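Long-range contact in Mypaa.01249.c (Mycobacterium paratuberculosis, PDB 3RD5), which is of unsettled specific function but belongs to the short-chain dehydrogenase/reductase family and is probably an oxidoreductase: residues H116-P128 / L277-L291. Sequence-based numbering, arbitrary orientation. Where two conformers were deposited one is given.
Sequences HLGHFALTNLLLP and LWALSEQLTKTEFPL
The Phe-120 ring has Ser-281 CB over one face, almost on the ring normal, and turns its edge to the face of Trp-278, where Phe-120 CE1 lies 3.5 Å from Trp-278 CD2. With ring planes at 65°, this is an edge-to-face pair. In this Rossmann-type short-chain dehydrogenase/reductase, the segment 277-285 of helix 271-285 crosses the segment 116-126 of helix 110-126 nearly perpendicularly, and Phe-120 is a knob in the hole formed by Trp-278, Ser-281, Glu-282 and Thr-285; its CG stands anti to the backbone N (chi1 -180°), directing the ring into the other helix. The Trp-278 ring also makes a cation-pi contact with Arg-182 of helix 161-185.

At the edge of the His-116 imidazole, Ser-281 OG accepts from His-116 NE2 at 2.9 Å in the ring plane, and itself donates a hydrogen bond to Leu-277 O. Two bonds thus fix the serine hydroxyl. Leu-117 CD1 meets Leu-284 CD1 at 4.0 Å nearby.

Beyond the helix end, where Lys-286 adopts positive phi, the C-terminal tail runs along helix 110-126. Asn-124 ND2 donates to Thr-287 OG1 at 3.2 Å, nearly straight (173°) and in the amide plane; Thr-287 OG1 in turn donates to Thr-285 OG1. The amide oxygen OD1 of Asn-124 is buried without a polar partner, 3.6 Å from Trp-278 CZ2. Farther along, Pro-290 CG packs 3.9 Å from Leu-127 CB. Glu-282 ties tail to helix: its OE2 takes Trp-278 NE1 and Phe-289 N from opposite faces of the carboxylate, the latter at 3.0 Å.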
ATOM      1  N   HIS A 116      -7.529   1.708  -1.668  1.00 11.51           N
ATOM      2  CA  HIS A 116      -7.874   1.340  -0.305  1.00 10.89           C
ATOM      3  C   HIS A 116      -8.629   0.009  -0.189  1.00 11.52           C
ATOM      4  O   HIS A 116      -8.169  -0.919   0.487  1.00 12.91           O
ATOM      5  CB  HIS A 116      -8.668   2.477   0.393  1.00 12.02           C
ATOM      6  CG  HIS A 116      -9.216   2.090   1.717  1.00 11.55           C
ATOM      7  ND1 HIS A 116      -8.421   1.789   2.798  1.00 13.29           N
ATOM      8  CD2 HIS A 116     -10.495   1.934   2.133  1.00 12.59           C
ATOM      9  CE1 HIS A 116      -9.188   1.434   3.821  1.00 13.48           C
ATOM     10  NE2 HIS A 116     -10.463   1.519   3.444  1.00 12.94           N
ATOM     11  N   LEU A 117      -9.814  -0.098  -0.790  1.00 11.54           N
ATOM     12  CA  LEU A 117     -10.659  -1.262  -0.484  1.00 12.42           C
ATOM     13  C   LEU A 117     -10.081  -2.587  -0.912  1.00 12.13           C
ATOM     14  O   LEU A 117     -10.157  -3.581  -0.181  1.00 12.57           O
ATOM     15  CB  LEU A 117     -12.103  -1.092  -1.016  1.00 12.55           C
ATOM     16  CG  LEU A 117     -12.876   0.088  -0.393  1.00 11.88           C
ATOM     17  CD1 LEU A 117     -14.142   0.468  -1.223  1.00 14.49           C
ATOM     18  CD2 LEU A 117     -13.271  -0.162   1.083  1.00 13.20           C
ATOM     19  N   GLY A 118      -9.449  -2.612  -2.082  1.00 12.50           N
ATOM     20  CA  GLY A 118      -8.853  -3.879  -2.530  1.00 12.87           C
ATOM     21  C   GLY A 118      -7.676  -4.291  -1.622  1.00 12.00           C
ATOM     22  O   GLY A 118      -7.511  -5.459  -1.321  1.00 13.23           O
ATOM     23  N   HIS A 119      -6.887  -3.320  -1.205  1.00 12.08           N
ATOM     24  CA  HIS A 119      -5.793  -3.529  -0.239  1.00 12.04           C
ATOM     25  C   HIS A 119      -6.286  -3.933   1.148  1.00 12.09           C
ATOM     26  O   HIS A 119      -5.686  -4.766   1.825  1.00 12.77           O
ATOM     27  CB  HIS A 119      -4.885  -2.307  -0.164  1.00 12.63           C
ATOM     28  CG  HIS A 119      -3.924  -2.196  -1.316  1.00 11.66           C
ATOM     29  ND1 HIS A 119      -3.667  -0.994  -1.944  1.00 12.62           N
ATOM     30  CD2 HIS A 119      -3.084  -3.107  -1.868  1.00 11.50           C
ATOM     31  CE1 HIS A 119      -2.722  -1.195  -2.867  1.00 12.26           C
ATOM     32  NE2 HIS A 119      -2.380  -2.486  -2.872  1.00 12.00           N
ATOM     33  N   PHE A 120      -7.406  -3.343   1.573  1.00 11.84           N
ATOM     34  CA  PHE A 120      -8.042  -3.700   2.835  1.00 12.40           C
ATOM     35  C   PHE A 120      -8.416  -5.182   2.840  1.00 12.26           C
ATOM     36  O   PHE A 120      -8.101  -5.916   3.789  1.00 13.16           O
ATOM     37  CB  PHE A 120      -9.283  -2.822   3.015  1.00 12.18           C
ATOM     38  CG  PHE A 120     -10.046  -3.074   4.292  1.00 12.49           C
ATOM     39  CD1 PHE A 120      -9.717  -2.385   5.437  1.00 13.01           C
ATOM     40  CD2 PHE A 120     -11.059  -4.016   4.358  1.00 13.97           C
ATOM     41  CE1 PHE A 120     -10.388  -2.611   6.637  1.00 14.51           C
ATOM     42  CE2 PHE A 120     -11.737  -4.248   5.558  1.00 14.72           C
ATOM     43  CZ  PHE A 120     -11.393  -3.566   6.693  1.00 14.41           C
ATOM     44  N   ALA A 121      -9.098  -5.621   1.791  1.00 13.20           N
ATOM     45  CA  ALA A 121      -9.482  -7.008   1.675  1.00 13.60           C
ATOM     46  C   ALA A 121      -8.277  -7.917   1.596  1.00 13.96           C
ATOM     47  O   ALA A 121      -8.193  -8.948   2.305  1.00 14.39           O
ATOM     48  CB  ALA A 121     -10.366  -7.182   0.415  1.00 14.60           C
ATOM     49  N   LEU A 122      -7.309  -7.538   0.786  1.00 13.75           N
ATOM     50  CA  LEU A 122      -6.090  -8.344   0.625  1.00 13.49           C
ATOM     51  C   LEU A 122      -5.395  -8.549   1.969  1.00 14.26           C
ATOM     52  O   LEU A 122      -4.939  -9.670   2.319  1.00 13.74           O
ATOM     53  CB  LEU A 122      -5.123  -7.701  -0.361  1.00 13.52           C
ATOM     54  CG  LEU A 122      -3.804  -8.420  -0.596  1.00 13.62           C
ATOM     55  CD1 LEU A 122      -4.055  -9.821  -1.202  1.00 17.52           C
ATOM     56  CD2 LEU A 122      -2.882  -7.562  -1.487  1.00 16.47           C
ATOM     57  N   THR A 123      -5.240  -7.455   2.708  1.00 13.64           N
ATOM     58  CA  THR A 123      -4.531  -7.496   3.988  1.00 13.05           C
ATOM     59  C   THR A 123      -5.258  -8.385   5.006  1.00 14.44           C
ATOM     60  O   THR A 123      -4.639  -9.255   5.651  1.00 15.28           O
ATOM     61  CB  THR A 123      -4.320  -6.082   4.553  1.00 13.37           C
ATOM     62  OG1 THR A 123      -3.612  -5.282   3.607  1.00 12.91           O
ATOM     63  CG2 THR A 123      -3.517  -6.155   5.883  1.00 14.25           C
ATOM     64  N   ASN A 124      -6.579  -8.245   5.106  1.00 14.32           N
ATOM     65  CA  ASN A 124      -7.299  -9.083   6.059  1.00 15.23           C
ATOM     66  C   ASN A 124      -7.192 -10.561   5.682  1.00 15.30           C
ATOM     67  O   ASN A 124      -7.147 -11.413   6.576  1.00 16.84           O
ATOM     68  CB  ASN A 124      -8.787  -8.698   6.131  1.00 16.44           C
ATOM     69  CG  ASN A 124      -9.036  -7.512   6.995  1.00 18.55           C
ATOM     70  OD1 ASN A 124      -8.323  -7.284   7.990  1.00 18.09           O
ATOM     71  ND2 ASN A 124     -10.110  -6.750   6.649  1.00 18.95           N
ATOM     72  N   LEU A 125      -7.168 -10.873   4.400  1.00 15.15           N
ATOM     73  CA  LEU A 125      -7.084 -12.264   3.962  1.00 16.39           C
ATOM     74  C   LEU A 125      -5.683 -12.853   4.166  1.00 16.92           C
ATOM     75  O   LEU A 125      -5.571 -14.052   4.480  1.00 19.23           O
ATOM     76  CB  LEU A 125      -7.502 -12.376   2.508  1.00 16.76           C
ATOM     77  CG  LEU A 125      -8.975 -12.105   2.233  1.00 18.29           C
ATOM     78  CD1 LEU A 125      -9.220 -11.876   0.750  1.00 20.37           C
ATOM     79  CD2 LEU A 125      -9.868 -13.255   2.780  1.00 21.17           C
ATOM     80  N   LEU A 126      -4.628 -12.048   4.079  1.00 15.63           N
ATOM     81  CA  LEU A 126      -3.252 -12.536   4.271  1.00 16.15           C
ATOM     82  C   LEU A 126      -2.759 -12.527   5.720  1.00 16.56           C
ATOM     83  O   LEU A 126      -1.819 -13.252   6.069  1.00 16.85           O
ATOM     84  CB  LEU A 126      -2.286 -11.754   3.401  1.00 15.24           C
ATOM     85  CG  LEU A 126      -2.421 -11.961   1.904  1.00 15.90           C
ATOM     86  CD1 LEU A 126      -1.395 -11.085   1.111  1.00 19.14           C
ATOM     87  CD2 LEU A 126      -2.212 -13.443   1.548  1.00 18.93           C
ATOM     88  N   LEU A 127      -3.332 -11.663   6.568  1.00 16.46           N
ATOM     89  CA  LEU A 127      -2.834 -11.453   7.915  1.00 16.13           C
ATOM     90  C   LEU A 127      -2.538 -12.723   8.724  1.00 16.94           C
ATOM     91  O   LEU A 127      -1.492 -12.759   9.385  1.00 17.51           O
ATOM     92  CB  LEU A 127      -3.759 -10.541   8.731  1.00 17.00           C
ATOM     93  CG  LEU A 127      -3.519  -9.052   8.604  1.00 17.63           C
ATOM     94  CD1 LEU A 127      -4.677  -8.268   9.226  1.00 19.13           C
ATOM     95  CD2 LEU A 127      -2.202  -8.566   9.233  1.00 18.29           C
ATOM     96  N   PRO A 128      -3.404 -13.737   8.655  1.00 17.60           N
ATOM     97  CA  PRO A 128      -3.115 -14.968   9.414  1.00 18.94           C
ATOM     98  C   PRO A 128      -1.844 -15.704   8.996  1.00 18.17           C
ATOM     99  O   PRO A 128      -1.401 -16.611   9.739  1.00 20.32           O
ATOM    100  CB  PRO A 128      -4.354 -15.830   9.153  1.00 19.91           C
ATOM    101  CG  PRO A 128      -5.402 -14.876   8.782  1.00 19.87           C
ATOM    102  CD  PRO A 128      -4.722 -13.809   8.001  1.00 17.85           C
ATOM    103  N   LEU A 277     -14.149   4.142   9.604  1.00 13.53           N
ATOM    104  CA  LEU A 277     -13.774   3.746   8.240  1.00 13.61           C
ATOM    105  C   LEU A 277     -13.518   2.242   8.167  1.00 13.57           C
ATOM    106  O   LEU A 277     -13.864   1.599   7.179  1.00 13.93           O
ATOM    107  CB  LEU A 277     -12.547   4.527   7.749  1.00 13.90           C
ATOM    108  CG  LEU A 277     -11.994   4.062   6.393  1.00 13.22           C
ATOM    109  CD1 LEU A 277     -12.969   4.324   5.232  1.00 14.22           C
ATOM    110  CD2 LEU A 277     -10.667   4.782   6.155  1.00 15.29           C
ATOM    111  N   TRP A 278     -12.892   1.675   9.205  1.00 13.14           N
ATOM    112  CA  TRP A 278     -12.673   0.243   9.240  1.00 13.06           C
ATOM    113  C   TRP A 278     -13.977  -0.531   9.169  1.00 13.59           C
ATOM    114  O   TRP A 278     -14.115  -1.505   8.400  1.00 13.63           O
ATOM    115  CB  TRP A 278     -11.880  -0.129  10.507  1.00 13.32           C
ATOM    116  CG  TRP A 278     -11.405  -1.553  10.477  1.00 13.34           C
ATOM    117  CD1 TRP A 278     -12.147  -2.672  10.713  1.00 13.97           C
ATOM    118  CD2 TRP A 278     -10.094  -2.017  10.092  1.00 13.37           C
ATOM    119  NE1 TRP A 278     -11.388  -3.793  10.472  1.00 14.71           N
ATOM    120  CE2 TRP A 278     -10.128  -3.413  10.109  1.00 13.51           C
ATOM    121  CE3 TRP A 278      -8.888  -1.369   9.750  1.00 14.82           C
ATOM    122  CZ2 TRP A 278      -9.006  -4.185   9.728  1.00 15.42           C
ATOM    123  CZ3 TRP A 278      -7.803  -2.119   9.386  1.00 15.25           C
ATOM    124  CH2 TRP A 278      -7.864  -3.524   9.406  1.00 15.98           C
ATOM    125  N   ALA A 279     -14.978  -0.097   9.941  1.00 13.13           N
ATOM    126  CA  ALA A 279     -16.275  -0.747   9.936  1.00 13.91           C
ATOM    127  C   ALA A 279     -16.929  -0.673   8.564  1.00 13.98           C
ATOM    128  O   ALA A 279     -17.443  -1.666   8.041  1.00 15.58           O
ATOM    129  CB  ALA A 279     -17.211  -0.111  11.008  1.00 15.17           C
ATOM    130  N   LEU A 280     -16.936   0.508   7.965  1.00 14.14           N
ATOM    131  CA  LEU A 280     -17.476   0.672   6.617  1.00 14.01           C
ATOM    132  C   LEU A 280     -16.737  -0.228   5.615  1.00 14.29           C
ATOM    133  O   LEU A 280     -17.365  -0.848   4.746  1.00 14.62           O
ATOM    134  CB  LEU A 280     -17.399   2.129   6.209  1.00 14.26           C
ATOM    135  CG  LEU A 280     -17.733   2.476   4.757  1.00 15.00           C
ATOM    136  CD1 LEU A 280     -19.083   1.991   4.302  1.00 15.87           C
ATOM    137  CD2 LEU A 280     -17.528   3.977   4.525  1.00 16.31           C
ATOM    138  N   SER A 281     -15.420  -0.319   5.764  1.00 13.34           N
ATOM    139  CA  SER A 281     -14.600  -1.105   4.845  1.00 12.94           C
ATOM    140  C   SER A 281     -14.880  -2.615   4.953  1.00 13.66           C
ATOM    141  O   SER A 281     -14.888  -3.354   3.944  1.00 14.03           O
ATOM    142  CB  SER A 281     -13.112  -0.807   5.048  1.00 13.01           C
ATOM    143  OG  SER A 281     -12.854   0.584   4.778  1.00 13.20           O
ATOM    144  N   GLU A 282     -15.112  -3.091   6.181  1.00 14.43           N
ATOM    145  CA  GLU A 282     -15.500  -4.482   6.390  1.00 15.18           C
ATOM    146  C   GLU A 282     -16.842  -4.742   5.693  1.00 16.38           C
ATOM    147  O   GLU A 282     -17.030  -5.771   5.047  1.00 17.14           O
ATOM    148  CB  GLU A 282     -15.606  -4.838   7.902  1.00 15.70           C
ATOM    149  CG  GLU A 282     -14.278  -4.920   8.631  1.00 15.84           C
ATOM    150  CD  GLU A 282     -14.318  -5.672   9.948  1.00 20.40           C
ATOM    151  OE1 GLU A 282     -15.440  -5.960  10.438  1.00 23.33           O
ATOM    152  OE2 GLU A 282     -13.237  -5.963  10.502  1.00 18.16           O
ATOM    153  N   GLN A 283     -17.782  -3.823   5.828  1.00 16.70           N
ATOM    154  CA  GLN A 283     -19.096  -4.016   5.213  0.50 16.97           C
ATOM    155  C   GLN A 283     -19.006  -4.017   3.688  1.00 17.49           C
ATOM    156  O   GLN A 283     -19.640  -4.832   3.049  1.00 18.87           O
ATOM    157  CB  GLN A 283     -20.096  -2.970   5.692  0.50 17.77           C
ATOM    158  CG  GLN A 283     -20.380  -3.064   7.159  0.50 16.67           C
ATOM    159  CD  GLN A 283     -21.098  -1.845   7.663  0.50 22.30           C
ATOM    160  OE1 GLN A 283     -21.595  -1.032   6.883  0.50 26.62           O
ATOM    161  NE2 GLN A 283     -21.126  -1.689   8.971  0.50 25.10           N
ATOM    162  N   LEU A 284     -18.218  -3.118   3.105  1.00 15.74           N
ATOM    163  CA  LEU A 284     -18.121  -3.044   1.669  1.00 15.60           C
ATOM    164  C   LEU A 284     -17.405  -4.242   1.064  1.00 16.01           C
ATOM    165  O   LEU A 284     -17.741  -4.699  -0.058  1.00 17.41           O
ATOM    166  CB  LEU A 284     -17.409  -1.743   1.257  1.00 15.22           C
ATOM    167  CG  LEU A 284     -18.176  -0.431   1.451  1.00 14.62           C
ATOM    168  CD1 LEU A 284     -17.239   0.760   1.218  1.00 15.78           C
ATOM    169  CD2 LEU A 284     -19.382  -0.371   0.461  1.00 18.41           C
ATOM    170  N   THR A 285     -16.372  -4.722   1.758  1.00 16.37           N
ATOM    171  CA  THR A 285     -15.502  -5.778   1.193  1.00 15.28           C
ATOM    172  C   THR A 285     -15.878  -7.206   1.608  1.00 17.14           C
ATOM    173  O   THR A 285     -15.356  -8.154   1.022  1.00 18.07           O
ATOM    174  CB  THR A 285     -14.021  -5.568   1.505  1.00 14.64           C
ATOM    175  OG1 THR A 285     -13.783  -5.678   2.918  1.00 14.84           O
ATOM    176  CG2 THR A 285     -13.522  -4.207   0.966  1.00 15.69           C
ATOM    177  N   LYS A 286     -16.773  -7.340   2.592  1.00 17.58           N
ATOM    178  CA  LYS A 286     -17.098  -8.647   3.189  1.00 18.83           C
ATOM    179  C   LYS A 286     -15.847  -9.384   3.641  1.00 18.71           C
ATOM    180  O   LYS A 286     -15.725 -10.607   3.478  1.00 21.33           O
ATOM    181  CB  LYS A 286     -17.993  -9.456   2.240  1.00 20.17           C
ATOM    182  CG  LYS A 286     -19.322  -8.713   1.883  1.00 25.57           C
ATOM    183  CD  LYS A 286     -19.996  -8.192   3.136  1.00 32.12           C
ATOM    184  CE  LYS A 286     -21.302  -7.420   2.899  1.00 36.08           C
ATOM    185  NZ  LYS A 286     -21.544  -6.552   4.104  1.00 35.71           N
ATOM    186  N   THR A 287     -14.912  -8.626   4.217  1.00 17.39           N
ATOM    187  CA  THR A 287     -13.739  -9.169   4.917  1.00 17.61           C
ATOM    188  C   THR A 287     -13.690  -8.518   6.290  1.00 19.41           C
ATOM    189  O   THR A 287     -14.284  -7.465   6.528  1.00 20.77           O
ATOM    190  CB  THR A 287     -12.380  -8.952   4.182  1.00 17.44           C
ATOM    191  OG1 THR A 287     -12.042  -7.562   4.203  1.00 17.62           O
ATOM    192  CG2 THR A 287     -12.469  -9.472   2.760  1.00 17.60           C
ATOM    193  N   GLU A 288     -13.049  -9.189   7.228  1.00 19.79           N
ATOM    194  CA  GLU A 288     -12.922  -8.697   8.587  1.00 21.03           C
ATOM    195  C   GLU A 288     -11.544  -8.947   9.160  1.00 19.10           C
ATOM    196  O   GLU A 288     -10.837  -9.849   8.710  1.00 20.09           O
ATOM    197  CB  GLU A 288     -13.974  -9.304   9.512  1.00 23.42           C
ATOM    198  CG  GLU A 288     -13.855 -10.749   9.783  1.00 29.27           C
ATOM    199  CD  GLU A 288     -14.931 -11.280  10.752  1.00 37.99           C
ATOM    200  OE1 GLU A 288     -15.974 -10.607  10.960  1.00 40.48           O
ATOM    201  OE2 GLU A 288     -14.706 -12.378  11.313  1.00 44.59           O
ATOM    202  N   PHE A 289     -11.168  -8.166  10.155  1.00 18.39           N
ATOM    203  CA  PHE A 289      -9.915  -8.377  10.878  1.00 18.39           C
ATOM    204  C   PHE A 289      -9.930  -9.786  11.481  1.00 18.91           C
ATOM    205  O   PHE A 289     -10.867 -10.109  12.230  1.00 20.61           O
ATOM    206  CB  PHE A 289      -9.727  -7.321  11.979  1.00 18.36           C
ATOM    207  CG  PHE A 289      -8.438  -7.450  12.719  1.00 17.23           C
ATOM    208  CD1 PHE A 289      -7.249  -7.032  12.146  1.00 17.98           C
ATOM    209  CD2 PHE A 289      -8.395  -8.011  13.984  1.00 18.07           C
ATOM    210  CE1 PHE A 289      -6.051  -7.133  12.839  1.00 18.28           C
ATOM    211  CE2 PHE A 289      -7.206  -8.109  14.660  1.00 18.01           C
ATOM    212  CZ  PHE A 289      -6.027  -7.708  14.094  1.00 18.46           C
ATOM    213  N   PRO A 290      -8.915 -10.623  11.197  1.00 18.85           N
ATOM    214  CA  PRO A 290      -9.021 -12.063  11.512  1.00 19.97           C
ATOM    215  C   PRO A 290      -8.260 -12.505  12.744  1.00 22.40           C
ATOM    216  O   PRO A 290      -8.331 -13.708  13.099  1.00 24.68           O
ATOM    217  CB  PRO A 290      -8.375 -12.688  10.278  1.00 20.84           C
ATOM    218  CG  PRO A 290      -7.299 -11.752   9.993  1.00 19.14           C
ATOM    219  CD  PRO A 290      -7.880 -10.391  10.173  1.00 19.28           C
ATOM    220  N   LEU A 291      -7.551 -11.606  13.425  1.00 22.13           N
ATOM    221  CA  LEU A 291      -6.724 -12.010  14.561  1.00 24.21           C
ATOM    222  C   LEU A 291      -7.388 -11.681  15.885  1.00 26.77           C
ATOM    223  O   LEU A 291      -8.485 -11.101  15.945  1.00 27.53           O
ATOM    224  CB  LEU A 291      -5.329 -11.391  14.487  1.00 23.40           C
ATOM    225  CG  LEU A 291      -4.574 -11.511  13.160  1.00 23.87           C
ATOM    226  CD1 LEU A 291      -3.191 -10.827  13.199  1.00 24.52           C
ATOM    227  CD2 LEU A 291      -4.432 -12.979  12.746  1.00 27.77           C
ATOM    228  OXT LEU A 291      -6.808 -12.068  16.934  1.00 31.69           O
TER